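Local structure of SsfX3 (Streptomyces sp. SF2575, 3SKV) at residues 188-193 with 247-252; 288-293 with 332-337; 96-101 with 168-173. The protein probably transfers a salicylyl group in the biosynthesis of a tetracycline, acting as an acyltransferase of the GDSL/SGNH family. The protein carries 1 engineered substitution. One frame throughout, in Å; residues are numbered along the deposited sequence.

Overall arrangement
Contacts 1 and 2 lie in the same five-stranded parallel sheet of the GDSL/SGNH domain, whose order runs 219-223, 187-192, 247-252, 286-290, 330-333. Their centres are 11 Å apart and they touch directly: Leu250 O meets Gly289 N at 2.7 Å, a probable hydrogen bond between neighbouring strands. Contact 1 carries the start of the Gly-Asp-Ser signature of the family, so it probably borders the active site. Contact 3 belongs to a separate antiparallel sheet, consistent with the jelly-roll part of the protein. Its centre is 32 Å from that of contact 1 and 41 Å from that of contact 2, with nearest atoms about 23 and 30 Å apart.

Contact 1 (188-193 with 247-252); sequences WIHYGD and LISLRV
Ser249 OG is gripped by two aromatic side chains of the neighbouring strand, Trp188 and His190. Strands 188-192 and 247-252 run parallel in the central sheet of the GDSL/SGNH fold, and Gly192 and Asp193 open the Gly-Asp-Ser signature of the family. Trp188 NE1 donates to Ser249 OG at 2.8 Å, close to the indole plane. His190 ND1 meets the same oxygen at 2.8 Å, also at its ring edge, where either atom could be the donor. The hydroxyl reaches both because its torsion sets OG between the backbone N and the carbonyl carbon (chi1 50°). Leu247 CD1 lies over a face of the indole, 3.7 Å from the centroid of its five-membered ring, a CH-pi contact. On the face carrying Ile189, Tyr191, Ile248 and Leu250, Ile240 of helix 234-242 packs against all four.

At the far end of the strands, Gly192 has backbone angles at which a CB would collide with the preceding carbonyl oxygen, and it would also fall 2.0 Å from Arg251 O. Through the other imidazole nitrogen, His190 NE2 donates in the ring plane to Asp193 OD2 at 2.9 Å. Asp193 is thereby shared between the imidazole and a salt bridge, its carboxylate plane turned 42° from the guanidinium; Arg251 NE gives a nearly straight bond (173°) to Asp193 OD1, 2.7 Å away on the syn side but tilted out of the carboxylate plane.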
ATOM      1  N   TRP A 188       5.881   7.484  -5.113  1.00 22.07           N
ATOM      2  CA  TRP A 188       5.955   7.399  -3.671  1.00 22.08           C
ATOM      3  C   TRP A 188       5.939   5.958  -3.204  1.00 26.32           C
ATOM      4  O   TRP A 188       4.923   5.276  -3.344  1.00 25.27           O
ATOM      5  CB  TRP A 188       4.879   8.239  -2.968  1.00 21.75           C
ATOM      6  CG  TRP A 188       4.863   8.065  -1.473  1.00 24.09           C
ATOM      7  CD1 TRP A 188       5.931   7.787  -0.659  1.00 26.89           C
ATOM      8  CD2 TRP A 188       3.711   8.120  -0.622  1.00 24.89           C
ATOM      9  NE1 TRP A 188       5.517   7.684   0.645  1.00 26.23           N
ATOM     10  CE2 TRP A 188       4.159   7.893   0.701  1.00 28.50           C
ATOM     11  CE3 TRP A 188       2.342   8.397  -0.842  1.00 26.95           C
ATOM     12  CZ2 TRP A 188       3.286   7.925   1.799  1.00 28.69           C
ATOM     13  CZ3 TRP A 188       1.477   8.420   0.244  1.00 29.34           C
ATOM     14  CH2 TRP A 188       1.946   8.170   1.545  1.00 30.23           C
ATOM     15  N   ILE A 189       7.085   5.503  -2.641  1.00 22.89           N
ATOM     16  CA  ILE A 189       7.228   4.172  -2.069  1.00 21.89           C
ATOM     17  C   ILE A 189       7.031   4.241  -0.562  1.00 23.16           C
ATOM     18  O   ILE A 189       7.734   5.007   0.119  1.00 22.32           O
ATOM     19  CB  ILE A 189       8.571   3.471  -2.416  1.00 25.73           C
ATOM     20  CG1 ILE A 189       8.850   3.461  -3.935  1.00 25.56           C
ATOM     21  CG2 ILE A 189       8.599   2.032  -1.804  1.00 26.93           C
ATOM     22  CD1 ILE A 189      10.144   2.693  -4.320  1.00 27.40           C
ATOM     23  N   HIS A 190       6.073   3.438  -0.036  1.00 18.01           N
ATOM     24  CA  HIS A 190       5.867   3.365   1.407  1.00 16.88           C
ATOM     25  C   HIS A 190       6.129   1.918   1.869  1.00 20.38           C
ATOM     26  O   HIS A 190       5.550   0.970   1.333  1.00 16.69           O
ATOM     27  CB  HIS A 190       4.504   3.899   1.888  1.00 16.99           C
ATOM     28  CG  HIS A 190       4.341   3.770   3.372  1.00 20.99           C
ATOM     29  ND1 HIS A 190       4.967   4.662   4.254  1.00 23.29           N
ATOM     30  CD2 HIS A 190       3.727   2.796   4.092  1.00 22.95           C
ATOM     31  CE1 HIS A 190       4.702   4.207   5.471  1.00 23.11           C
ATOM     32  NE2 HIS A 190       3.947   3.088   5.424  1.00 23.39           N
ATOM     33  N   TYR A 191       7.028   1.776   2.858  1.00 18.74           N
ATOM     34  CA  TYR A 191       7.374   0.476   3.437  1.00 19.88           C
ATOM     35  C   TYR A 191       7.150   0.475   4.946  1.00 25.29           C
ATOM     36  O   TYR A 191       7.443   1.449   5.614  1.00 24.48           O
ATOM     37  CB  TYR A 191       8.843   0.125   3.111  1.00 19.78           C
ATOM     38  CG  TYR A 191       9.363  -1.105   3.812  1.00 19.68           C
ATOM     39  CD1 TYR A 191       9.131  -2.377   3.296  1.00 22.97           C
ATOM     40  CD2 TYR A 191      10.082  -1.005   4.997  1.00 19.36           C
ATOM     41  CE1 TYR A 191       9.563  -3.520   3.967  1.00 22.44           C
ATOM     42  CE2 TYR A 191      10.533  -2.142   5.667  1.00 19.74           C
ATOM     43  CZ  TYR A 191      10.269  -3.396   5.149  1.00 22.13           C
ATOM     44  OH  TYR A 191      10.755  -4.513   5.773  1.00 26.91           O
ATOM     45  N   GLY A 192       6.698  -0.635   5.477  1.00 26.40           N
ATOM     46  CA  GLY A 192       6.552  -0.780   6.920  1.00 28.31           C
ATOM     47  C   GLY A 192       5.150  -0.919   7.477  1.00 35.59           C
ATOM     48  O   GLY A 192       4.209  -1.271   6.762  1.00 33.47           O
ATOM     49  N   ASP A 193       5.043  -0.673   8.796  1.00 36.84           N
ATOM     50  CA  ASP A 193       3.848  -0.772   9.646  1.00 38.47           C
ATOM     51  C   ASP A 193       3.557  -2.213  10.088  1.00 41.73           C
ATOM     52  O   ASP A 193       3.906  -3.175   9.400  1.00 39.40           O
ATOM     53  CB  ASP A 193       2.610  -0.081   9.021  1.00 40.93           C
ATOM     54  CG  ASP A 193       2.746   1.429   8.930  1.00 55.63           C
ATOM     55  OD1 ASP A 193       2.791   2.089  10.006  1.00 58.92           O
ATOM     56  OD2 ASP A 193       2.776   1.962   7.786  1.00 54.74           O
ATOM     57  N   LEU A 247       9.994   9.843  -3.568  1.00 23.73           N
ATOM     58  CA  LEU A 247       9.753   9.953  -2.124  1.00 22.36           C
ATOM     59  C   LEU A 247       9.681   8.543  -1.567  1.00 22.63           C
ATOM     60  O   LEU A 247       8.935   7.715  -2.093  1.00 21.06           O
ATOM     61  CB  LEU A 247       8.415  10.663  -1.864  1.00 22.26           C
ATOM     62  CG  LEU A 247       8.137  11.364  -0.520  1.00 28.03           C
ATOM     63  CD1 LEU A 247       6.752  11.035   0.026  1.00 28.51           C
ATOM     64  CD2 LEU A 247       9.270  11.252   0.511  1.00 29.41           C
ATOM     65  N   ILE A 248      10.479   8.259  -0.527  1.00 18.62           N
ATOM     66  CA  ILE A 248      10.495   6.972   0.149  1.00 18.14           C
ATOM     67  C   ILE A 248      10.183   7.170   1.625  1.00 22.96           C
ATOM     68  O   ILE A 248      10.818   7.986   2.276  1.00 22.25           O
ATOM     69  CB  ILE A 248      11.827   6.202  -0.071  1.00 21.20           C
ATOM     70  CG1 ILE A 248      12.102   5.987  -1.568  1.00 21.50           C
ATOM     71  CG2 ILE A 248      11.844   4.854   0.721  1.00 20.36           C
ATOM     72  CD1 ILE A 248      13.559   5.748  -1.952  1.00 19.81           C
ATOM     73  N   SER A 249       9.230   6.404   2.159  1.00 21.71           N
ATOM     74  CA  SER A 249       8.911   6.453   3.588  1.00 21.47           C
ATOM     75  C   SER A 249       8.930   5.063   4.139  1.00 26.89           C
ATOM     76  O   SER A 249       8.388   4.142   3.523  1.00 25.18           O
ATOM     77  CB  SER A 249       7.584   7.169   3.871  1.00 23.42           C
ATOM     78  OG  SER A 249       6.481   6.730   3.097  1.00 28.46           O
ATOM     79  N   LEU A 250       9.645   4.899   5.264  1.00 26.79           N
ATOM     80  CA  LEU A 250       9.832   3.642   5.982  1.00 27.27           C
ATOM     81  C   LEU A 250       9.356   3.792   7.412  1.00 34.24           C
ATOM     82  O   LEU A 250       9.867   4.659   8.121  1.00 37.86           O
ATOM     83  CB  LEU A 250      11.342   3.246   6.014  1.00 27.57           C
ATOM     84  CG  LEU A 250      12.191   3.392   4.721  1.00 31.34           C
ATOM     85  CD1 LEU A 250      13.636   3.172   5.024  1.00 31.50           C
ATOM     86  CD2 LEU A 250      11.747   2.408   3.627  1.00 32.47           C
ATOM     87  N   ARG A 251       8.432   2.947   7.860  1.00 28.90           N
ATOM     88  CA  ARG A 251       8.010   2.980   9.262  1.00 28.04           C
ATOM     89  C   ARG A 251       8.271   1.644   9.893  1.00 29.79           C
ATOM     90  O   ARG A 251       7.713   0.631   9.480  1.00 28.62           O
ATOM     91  CB  ARG A 251       6.574   3.426   9.471  1.00 26.92           C
ATOM     92  CG  ARG A 251       6.494   4.244  10.747  1.00 42.97           C
ATOM     93  CD  ARG A 251       5.113   4.469  11.310  1.00 50.91           C
ATOM     94  NE  ARG A 251       4.105   4.440  10.271  1.00 45.34           N
ATOM     95  CZ  ARG A 251       3.754   5.476   9.528  1.00 41.76           C
ATOM     96  NH1 ARG A 251       4.302   6.667   9.736  1.00 23.54           N
ATOM     97  NH2 ARG A 251       2.854   5.331   8.574  1.00 18.81           N
ATOM     98  N   VAL A 252       9.193   1.620  10.833  1.00 26.45           N
ATOM     99  CA  VAL A 252       9.642   0.375  11.480  1.00 26.92           C
ATOM    100  C   VAL A 252       9.804   0.514  12.990  1.00 32.30           C
ATOM    101  O   VAL A 252       9.743   1.630  13.501  1.00 34.42           O
ATOM    102  CB  VAL A 252      10.943  -0.142  10.795  1.00 31.11           C
ATOM    103  CG1 VAL A 252      10.647  -0.610   9.364  1.00 30.12           C
ATOM    104  CG2 VAL A 252      12.049   0.937  10.795  1.00 30.65           C
TER

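Contact 2 (288-293 with 332-337); sequences LGSSVY and YLDGMR
Tyr332 reaches along its neighbouring strand until Tyr332 OH meets Ser290 OG at 2.7 Å, either hydroxyl able to donate. With CG anti to the backbone N (chi1 173°), the phenol bends back toward 288-293, bringing its CD1 to 3.3 Å from Leu288 O on the way. The amide N of Asp334 sits above one face of the ring, toward its rim. The serine hydroxyl has a second partner: Gly335 N donates to Ser290 OG at 3.1 Å in an almost straight line (175°), so one oxygen ties the ring to the first turn of a helix. A phenylalanine in place of Tyr332 would probably leave Ser290 OG without this hydroxyl partner and the end of the ring without its polar tether.

These residues close the beta-alpha-beta unit of strand 286-290, helix 308-324 and strand 330-333, with the last strand at the edge of the parallel sheet. The pairing is short: Leu333 N donates to Leu288 O and Ser290 N to Leu333 O. It stops there, and a water donates to both Ser290 O and Leu333 O. Asp334 is the N-cap of the helix that follows, though its OD1 accepts only weakly from Met336 N. Gly335 is pressed close to 288-293, for a CB there would lie 2.3 Å from Ser291 O.

Further on, the folded Met336 chain crosses Tyr293: the sulfur lies at the ring edge, 5.4 Å from the centroid and 76° off the normal, in a Met-aromatic contact, while Met336 SD also packs on Tyr293 CB at 3.7 Å.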
ATOM      1  N   LEU A 288      12.383   8.380   7.599  1.00 27.44           N
ATOM      2  CA  LEU A 288      12.581   7.349   8.614  1.00 27.32           C
ATOM      3  C   LEU A 288      11.561   7.559   9.716  1.00 31.71           C
ATOM      4  O   LEU A 288      11.655   8.496  10.524  1.00 31.20           O
ATOM      5  CB  LEU A 288      13.998   7.480   9.143  1.00 28.20           C
ATOM      6  CG  LEU A 288      14.938   6.354   8.791  1.00 33.41           C
ATOM      7  CD1 LEU A 288      14.795   5.878   7.336  1.00 31.62           C
ATOM      8  CD2 LEU A 288      16.344   6.733   9.114  1.00 36.18           C
ATOM      9  N   GLY A 289      10.544   6.724   9.672  1.00 27.03           N
ATOM     10  CA  GLY A 289       9.432   6.817  10.596  1.00 25.96           C
ATOM     11  C   GLY A 289       9.520   5.858  11.751  1.00 27.43           C
ATOM     12  O   GLY A 289       9.721   4.663  11.560  1.00 26.12           O
ATOM     13  N   SER A 290       9.373   6.386  12.961  1.00 23.29           N
ATOM     14  CA  SER A 290       9.301   5.548  14.137  1.00 23.42           C
ATOM     15  C   SER A 290       7.870   5.067  14.155  1.00 28.83           C
ATOM     16  O   SER A 290       6.983   5.723  13.595  1.00 27.51           O
ATOM     17  CB  SER A 290       9.632   6.328  15.408  1.00 24.98           C
ATOM     18  OG  SER A 290       8.809   7.466  15.549  1.00 29.79           O
ATOM     19  N   SER A 291       7.639   3.931  14.769  1.00 26.82           N
ATOM     20  CA  SER A 291       6.292   3.403  14.857  1.00 26.62           C
ATOM     21  C   SER A 291       5.253   4.366  15.474  1.00 31.51           C
ATOM     22  O   SER A 291       5.510   5.143  16.416  1.00 30.27           O
ATOM     23  CB  SER A 291       6.308   2.076  15.593  1.00 30.29           C
ATOM     24  OG  SER A 291       6.981   1.134  14.772  1.00 43.44           O
ATOM     25  N   VAL A 292       4.077   4.315  14.885  1.00 27.16           N
ATOM     26  CA  VAL A 292       2.869   5.017  15.303  1.00 26.63           C
ATOM     27  C   VAL A 292       2.442   4.456  16.713  1.00 30.52           C
ATOM     28  O   VAL A 292       2.866   3.368  17.097  1.00 30.49           O
ATOM     29  CB  VAL A 292       1.901   4.721  14.125  1.00 29.83           C
ATOM     30  CG1 VAL A 292       0.555   4.148  14.529  1.00 30.51           C
ATOM     31  CG2 VAL A 292       1.793   5.902  13.170  1.00 29.01           C
ATOM     32  N   TYR A 293       1.674   5.203  17.492  1.00 28.33           N
ATOM     33  CA  TYR A 293       1.251   4.712  18.790  1.00 29.45           C
ATOM     34  C   TYR A 293       0.264   3.530  18.674  1.00 34.99           C
ATOM     35  O   TYR A 293      -0.766   3.612  17.992  1.00 34.61           O
ATOM     36  CB  TYR A 293       0.666   5.848  19.653  1.00 31.66           C
ATOM     37  CG  TYR A 293       0.076   5.395  20.974  1.00 34.34           C
ATOM     38  CD1 TYR A 293       0.883   5.201  22.092  1.00 37.83           C
ATOM     39  CD2 TYR A 293      -1.296   5.186  21.115  1.00 34.55           C
ATOM     40  CE1 TYR A 293       0.339   4.801  23.319  1.00 39.11           C
ATOM     41  CE2 TYR A 293      -1.842   4.752  22.320  1.00 35.77           C
ATOM     42  CZ  TYR A 293      -1.019   4.559  23.419  1.00 43.26           C
ATOM     43  OH  TYR A 293      -1.555   4.171  24.616  1.00 49.77           O
ATOM     44  N   TYR A 332      13.720  12.367   9.965  1.00 26.38           N
ATOM     45  CA  TYR A 332      12.997  11.607  10.966  1.00 25.46           C
ATOM     46  C   TYR A 332      11.539  12.066  11.080  1.00 32.60           C
ATOM     47  O   TYR A 332      11.276  13.257  11.177  1.00 34.71           O
ATOM     48  CB  TYR A 332      13.715  11.664  12.308  1.00 25.43           C
ATOM     49  CG  TYR A 332      12.911  11.029  13.422  1.00 27.06           C
ATOM     50  CD1 TYR A 332      12.675   9.646  13.446  1.00 28.16           C
ATOM     51  CD2 TYR A 332      12.337  11.810  14.429  1.00 27.69           C
ATOM     52  CE1 TYR A 332      11.905   9.058  14.458  1.00 27.15           C
ATOM     53  CE2 TYR A 332      11.587  11.232  15.454  1.00 28.05           C
ATOM     54  CZ  TYR A 332      11.341   9.860  15.445  1.00 34.60           C
ATOM     55  OH  TYR A 332      10.596   9.299  16.463  1.00 28.30           O
ATOM     56  N   LEU A 333      10.603  11.126  11.042  1.00 29.31           N
ATOM     57  CA  LEU A 333       9.162  11.337  11.205  1.00 28.83           C
ATOM     58  C   LEU A 333       8.722  10.637  12.482  1.00 31.40           C
ATOM     59  O   LEU A 333       8.766   9.410  12.565  1.00 27.63           O
ATOM     60  CB  LEU A 333       8.369  10.775  10.000  1.00 28.16           C
ATOM     61  CG  LEU A 333       6.875  11.102   9.899  1.00 32.63           C
ATOM     62  CD1 LEU A 333       6.705  12.563   9.609  1.00 33.06           C
ATOM     63  CD2 LEU A 333       6.171  10.272   8.801  1.00 29.38           C
ATOM     64  N   ASP A 334       8.318  11.420  13.483  1.00 31.50           N
ATOM     65  CA  ASP A 334       7.861  10.897  14.762  1.00 31.67           C
ATOM     66  C   ASP A 334       6.441  10.329  14.571  1.00 32.61           C
ATOM     67  O   ASP A 334       5.532  11.076  14.220  1.00 30.36           O
ATOM     68  CB  ASP A 334       7.892  12.042  15.793  1.00 35.06           C
ATOM     69  CG  ASP A 334       7.600  11.714  17.250  1.00 48.56           C
ATOM     70  OD1 ASP A 334       7.463  10.496  17.584  1.00 47.61           O
ATOM     71  OD2 ASP A 334       7.535  12.673  18.070  1.00 58.17           O
ATOM     72  N   GLY A 335       6.286   9.006  14.752  1.00 27.85           N
ATOM     73  CA  GLY A 335       4.998   8.313  14.636  1.00 26.59           C
ATOM     74  C   GLY A 335       3.957   8.772  15.656  1.00 29.58           C
ATOM     75  O   GLY A 335       2.761   8.668  15.410  1.00 26.28           O
ATOM     76  N   MET A 336       4.415   9.267  16.819  1.00 29.32           N
ATOM     77  CA  MET A 336       3.591   9.853  17.881  1.00 30.97           C
ATOM     78  C   MET A 336       3.040  11.198  17.399  1.00 34.58           C
ATOM     79  O   MET A 336       1.998  11.626  17.884  1.00 34.44           O
ATOM     80  CB  MET A 336       4.396  10.057  19.177  1.00 34.60           C
ATOM     81  CG  MET A 336       5.063   8.793  19.677  1.00 39.03           C
ATOM     82  SD  MET A 336       3.908   7.548  20.298  1.00 43.61           S
ATOM     83  CE  MET A 336       3.838   8.038  21.999  1.00 41.24           C
ATOM     84  N   ARG A 337       3.720  11.859  16.435  1.00 30.93           N
ATOM     85  CA  ARG A 337       3.196  13.112  15.842  1.00 30.43           C
ATOM     86  C   ARG A 337       2.180  12.760  14.752  1.00 33.88           C
ATOM     87  O   ARG A 337       1.145  13.419  14.642  1.00 35.56           O
ATOM     88  CB  ARG A 337       4.305  14.037  15.319  1.00 25.87           C
ATOM     89  CG  ARG A 337       5.200  14.564  16.450  1.00 28.24           C
ATOM     90  CD  ARG A 337       6.188  15.622  15.983  1.00 34.64           C
ATOM     91  NE  ARG A 337       5.514  16.660  15.202  1.00 39.72           N
ATOM     92  CZ  ARG A 337       4.891  17.707  15.734  1.00 48.56           C
ATOM     93  NH1 ARG A 337       4.899  17.894  17.048  1.00 38.85           N
ATOM     94  NH2 ARG A 337       4.267  18.584  14.955  1.00 24.73           N
TER
HETATM   95  O   HOH W   1       6.299   7.708  11.609  1.00 27.50           O

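Contact 3 (96-101 with 168-173); sequences LAVRYE and AEVRLE
Four backbone hydrogen bonds join Ala97 and Arg99 to Ala168, Glu169 and Arg171, on antiparallel neighbours whose axes make 163°. Ala97 and Arg171 form a hydrogen-bonded pair: Arg171 N to Ala97 O is 2.7 Å and Ala97 N to Arg171 O 2.9 Å. Arg99 N adds a bond to Glu169 O, and Ala168 N gives one to Arg99 O at 2.9 Å, where the chain turns a corner. The sheet, ordered 33-35, 164-172, 96-103, 141-145, is consistent with a jelly-roll domain.

Apolar contacts gather on one face. Leu96 CB meets Leu172 CD2 at 3.8 Å, while Val98 CG2 and Val170 CG2 stand 4.3 Å apart; Leu157 of strand 153-158 covers Leu96 and Val98.

The other face bears the charges. Arg171, bent at chi3 (47°), folds its guanidinium so that one face lies over Ala97 CB, 3.5 Å from Arg171 NH1, and that nitrogen forms a salt bridge with Glu142. Arg99 runs out extended, Arg99 NH2 forming a salt bridge with Asp140, and Glu169 OE2 bonds to Ser34 OG. The strand pair is thus two-sided, apolar against strand 153-158 and ionic on the other face, where the small Ala97 side chain gives the Arg171 guanidinium a surface to lie on.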
ATOM      1  N   LEU A  96     -18.030  -0.335 -18.296  1.00 28.05           N
ATOM      2  CA  LEU A  96     -16.913  -1.258 -18.298  1.00 27.83           C
ATOM      3  C   LEU A  96     -17.257  -2.543 -17.627  1.00 30.81           C
ATOM      4  O   LEU A  96     -18.061  -2.585 -16.686  1.00 30.47           O
ATOM      5  CB  LEU A  96     -15.559  -0.663 -17.811  1.00 27.67           C
ATOM      6  CG  LEU A  96     -15.266  -0.423 -16.324  1.00 32.14           C
ATOM      7  CD1 LEU A  96     -15.048  -1.732 -15.531  1.00 31.26           C
ATOM      8  CD2 LEU A  96     -13.998   0.348 -16.198  1.00 35.91           C
ATOM      9  N   ALA A  97     -16.611  -3.590 -18.072  1.00 27.38           N
ATOM     10  CA  ALA A  97     -16.804  -4.919 -17.490  1.00 27.31           C
ATOM     11  C   ALA A  97     -15.451  -5.561 -17.302  1.00 31.22           C
ATOM     12  O   ALA A  97     -14.575  -5.380 -18.138  1.00 32.73           O
ATOM     13  CB  ALA A  97     -17.698  -5.774 -18.379  1.00 27.93           C
ATOM     14  N   VAL A  98     -15.251  -6.236 -16.174  1.00 25.64           N
ATOM     15  CA  VAL A  98     -14.003  -6.927 -15.854  1.00 23.39           C
ATOM     16  C   VAL A  98     -14.323  -8.358 -15.434  1.00 26.12           C
ATOM     17  O   VAL A  98     -15.162  -8.567 -14.561  1.00 24.92           O
ATOM     18  CB  VAL A  98     -13.153  -6.218 -14.768  1.00 25.13           C
ATOM     19  CG1 VAL A  98     -11.865  -6.998 -14.490  1.00 25.19           C
ATOM     20  CG2 VAL A  98     -12.822  -4.787 -15.161  1.00 23.84           C
ATOM     21  N   ARG A  99     -13.669  -9.335 -16.082  1.00 22.86           N
ATOM     22  CA  ARG A  99     -13.748 -10.746 -15.753  1.00 22.42           C
ATOM     23  C   ARG A  99     -12.595 -10.990 -14.755  1.00 25.58           C
ATOM     24  O   ARG A  99     -11.419 -10.770 -15.071  1.00 22.48           O
ATOM     25  CB  ARG A  99     -13.645 -11.632 -16.996  1.00 22.08           C
ATOM     26  CG  ARG A  99     -13.932 -13.070 -16.652  1.00 29.90           C
ATOM     27  CD  ARG A  99     -14.030 -13.909 -17.885  1.00 38.82           C
ATOM     28  NE  ARG A  99     -13.893 -15.319 -17.536  1.00 41.46           N
ATOM     29  CZ  ARG A  99     -13.372 -16.229 -18.339  1.00 54.15           C
ATOM     30  NH1 ARG A  99     -12.955 -15.891 -19.554  1.00 40.30           N
ATOM     31  NH2 ARG A  99     -13.260 -17.487 -17.939  1.00 44.85           N
ATOM     32  N   TYR A 100     -12.957 -11.391 -13.536  1.00 23.91           N
ATOM     33  CA  TYR A 100     -12.010 -11.516 -12.449  1.00 23.55           C
ATOM     34  C   TYR A 100     -12.208 -12.748 -11.582  1.00 29.37           C
ATOM     35  O   TYR A 100     -13.204 -13.476 -11.681  1.00 28.55           O
ATOM     36  CB  TYR A 100     -12.116 -10.240 -11.557  1.00 23.45           C
ATOM     37  CG  TYR A 100     -13.378 -10.203 -10.712  1.00 23.84           C
ATOM     38  CD1 TYR A 100     -14.579  -9.745 -11.238  1.00 25.17           C
ATOM     39  CD2 TYR A 100     -13.378 -10.664  -9.393  1.00 24.06           C
ATOM     40  CE1 TYR A 100     -15.749  -9.741 -10.475  1.00 25.42           C
ATOM     41  CE2 TYR A 100     -14.540 -10.655  -8.617  1.00 25.08           C
ATOM     42  CZ  TYR A 100     -15.726 -10.198  -9.165  1.00 33.99           C
ATOM     43  OH  TYR A 100     -16.881 -10.187  -8.406  1.00 35.94           O
ATOM     44  N   GLU A 101     -11.267 -12.911 -10.654  1.00 28.82           N
ATOM     45  CA  GLU A 101     -11.259 -13.932  -9.619  1.00 29.66           C
ATOM     46  C   GLU A 101     -10.554 -13.281  -8.436  1.00 33.84           C
ATOM     47  O   GLU A 101      -9.454 -12.734  -8.601  1.00 31.71           O
ATOM     48  CB  GLU A 101     -10.543 -15.203 -10.081  1.00 31.56           C
ATOM     49  CG  GLU A 101     -10.788 -16.370  -9.127  1.00 48.07           C
ATOM     50  CD  GLU A 101      -9.929 -17.608  -9.299  1.00 73.03           C
ATOM     51  OE1 GLU A 101      -8.908 -17.543 -10.027  1.00 67.69           O
ATOM     52  OE2 GLU A 101     -10.269 -18.643  -8.680  1.00 67.86           O
ATOM     53  N   ALA A 168      -8.984 -11.552 -16.341  1.00 24.63           N
ATOM     54  CA  ALA A 168      -8.918 -12.322 -17.582  1.00 24.56           C
ATOM     55  C   ALA A 168      -9.321 -11.454 -18.789  1.00 29.13           C
ATOM     56  O   ALA A 168      -8.858 -11.699 -19.901  1.00 27.89           O
ATOM     57  CB  ALA A 168      -9.814 -13.550 -17.482  1.00 26.30           C
ATOM     58  N   GLU A 169     -10.150 -10.417 -18.567  1.00 27.55           N
ATOM     59  CA  GLU A 169     -10.667  -9.575 -19.651  1.00 27.88           C
ATOM     60  C   GLU A 169     -11.240  -8.263 -19.150  1.00 30.39           C
ATOM     61  O   GLU A 169     -11.756  -8.184 -18.037  1.00 31.55           O
ATOM     62  CB  GLU A 169     -11.799 -10.342 -20.363  1.00 30.37           C
ATOM     63  CG  GLU A 169     -12.198  -9.840 -21.747  1.00 43.72           C
ATOM     64  CD  GLU A 169     -13.498 -10.411 -22.285  1.00 64.58           C
ATOM     65  OE1 GLU A 169     -14.158 -11.215 -21.579  1.00 66.79           O
ATOM     66  OE2 GLU A 169     -13.866 -10.036 -23.421  1.00 60.75           O
ATOM     67  N   VAL A 170     -11.162  -7.241 -19.996  1.00 24.49           N
ATOM     68  CA  VAL A 170     -11.774  -5.940 -19.803  1.00 22.87           C
ATOM     69  C   VAL A 170     -12.685  -5.755 -21.013  1.00 27.49           C
ATOM     70  O   VAL A 170     -12.290  -6.051 -22.148  1.00 28.51           O
ATOM     71  CB  VAL A 170     -10.778  -4.776 -19.614  1.00 25.84           C
ATOM     72  CG1 VAL A 170     -11.511  -3.433 -19.505  1.00 25.59           C
ATOM     73  CG2 VAL A 170      -9.913  -4.999 -18.369  1.00 25.22           C
ATOM     74  N   ARG A 171     -13.927  -5.367 -20.773  1.00 22.18           N
ATOM     75  CA  ARG A 171     -14.839  -5.127 -21.878  1.00 22.89           C
ATOM     76  C   ARG A 171     -15.343  -3.701 -21.831  1.00 25.38           C
ATOM     77  O   ARG A 171     -15.536  -3.141 -20.752  1.00 24.66           O
ATOM     78  CB  ARG A 171     -15.995  -6.123 -21.881  1.00 24.17           C
ATOM     79  CG  ARG A 171     -15.668  -7.424 -22.583  1.00 33.87           C
ATOM     80  CD  ARG A 171     -16.695  -8.512 -22.299  1.00 35.34           C
ATOM     81  NE  ARG A 171     -18.060  -8.012 -22.458  1.00 53.90           N
ATOM     82  CZ  ARG A 171     -18.970  -8.017 -21.492  1.00 74.88           C
ATOM     83  NH1 ARG A 171     -18.694  -8.553 -20.314  1.00 65.02           N
ATOM     84  NH2 ARG A 171     -20.182  -7.525 -21.714  1.00 65.02           N
ATOM     85  N   LEU A 172     -15.526  -3.111 -23.004  1.00 22.07           N
ATOM     86  CA  LEU A 172     -15.994  -1.735 -23.181  1.00 22.02           C
ATOM     87  C   LEU A 172     -17.009  -1.722 -24.314  1.00 28.67           C
ATOM     88  O   LEU A 172     -17.145  -2.729 -25.041  1.00 27.07           O
ATOM     89  CB  LEU A 172     -14.820  -0.779 -23.523  1.00 20.94           C
ATOM     90  CG  LEU A 172     -13.600  -0.796 -22.592  1.00 24.52           C
ATOM     91  CD1 LEU A 172     -12.422  -0.085 -23.223  1.00 25.20           C
ATOM     92  CD2 LEU A 172     -13.928  -0.209 -21.231  1.00 26.06           C
ATOM     93  N   GLU A 173     -17.714  -0.570 -24.476  1.00 26.07           N
ATOM     94  CA  GLU A 173     -18.701  -0.361 -25.521  1.00 26.76           C
ATOM     95  C   GLU A 173     -18.027  -0.549 -26.883  1.00 33.15           C
ATOM     96  O   GLU A 173     -16.842  -0.232 -27.031  1.00 34.67           O
ATOM     97  CB  GLU A 173     -19.299   1.053 -25.389  1.00 28.35           C
ATOM     98  CG  GLU A 173     -20.465   1.361 -26.327  1.00 35.79           C
ATOM     99  CD  GLU A 173     -21.824   0.913 -25.825  1.00 81.96           C
ATOM    100  OE1 GLU A 173     -22.094  -0.312 -25.818  1.00 85.74           O
ATOM    101  OE2 GLU A 173     -22.625   1.793 -25.436  1.00 91.17           O
TER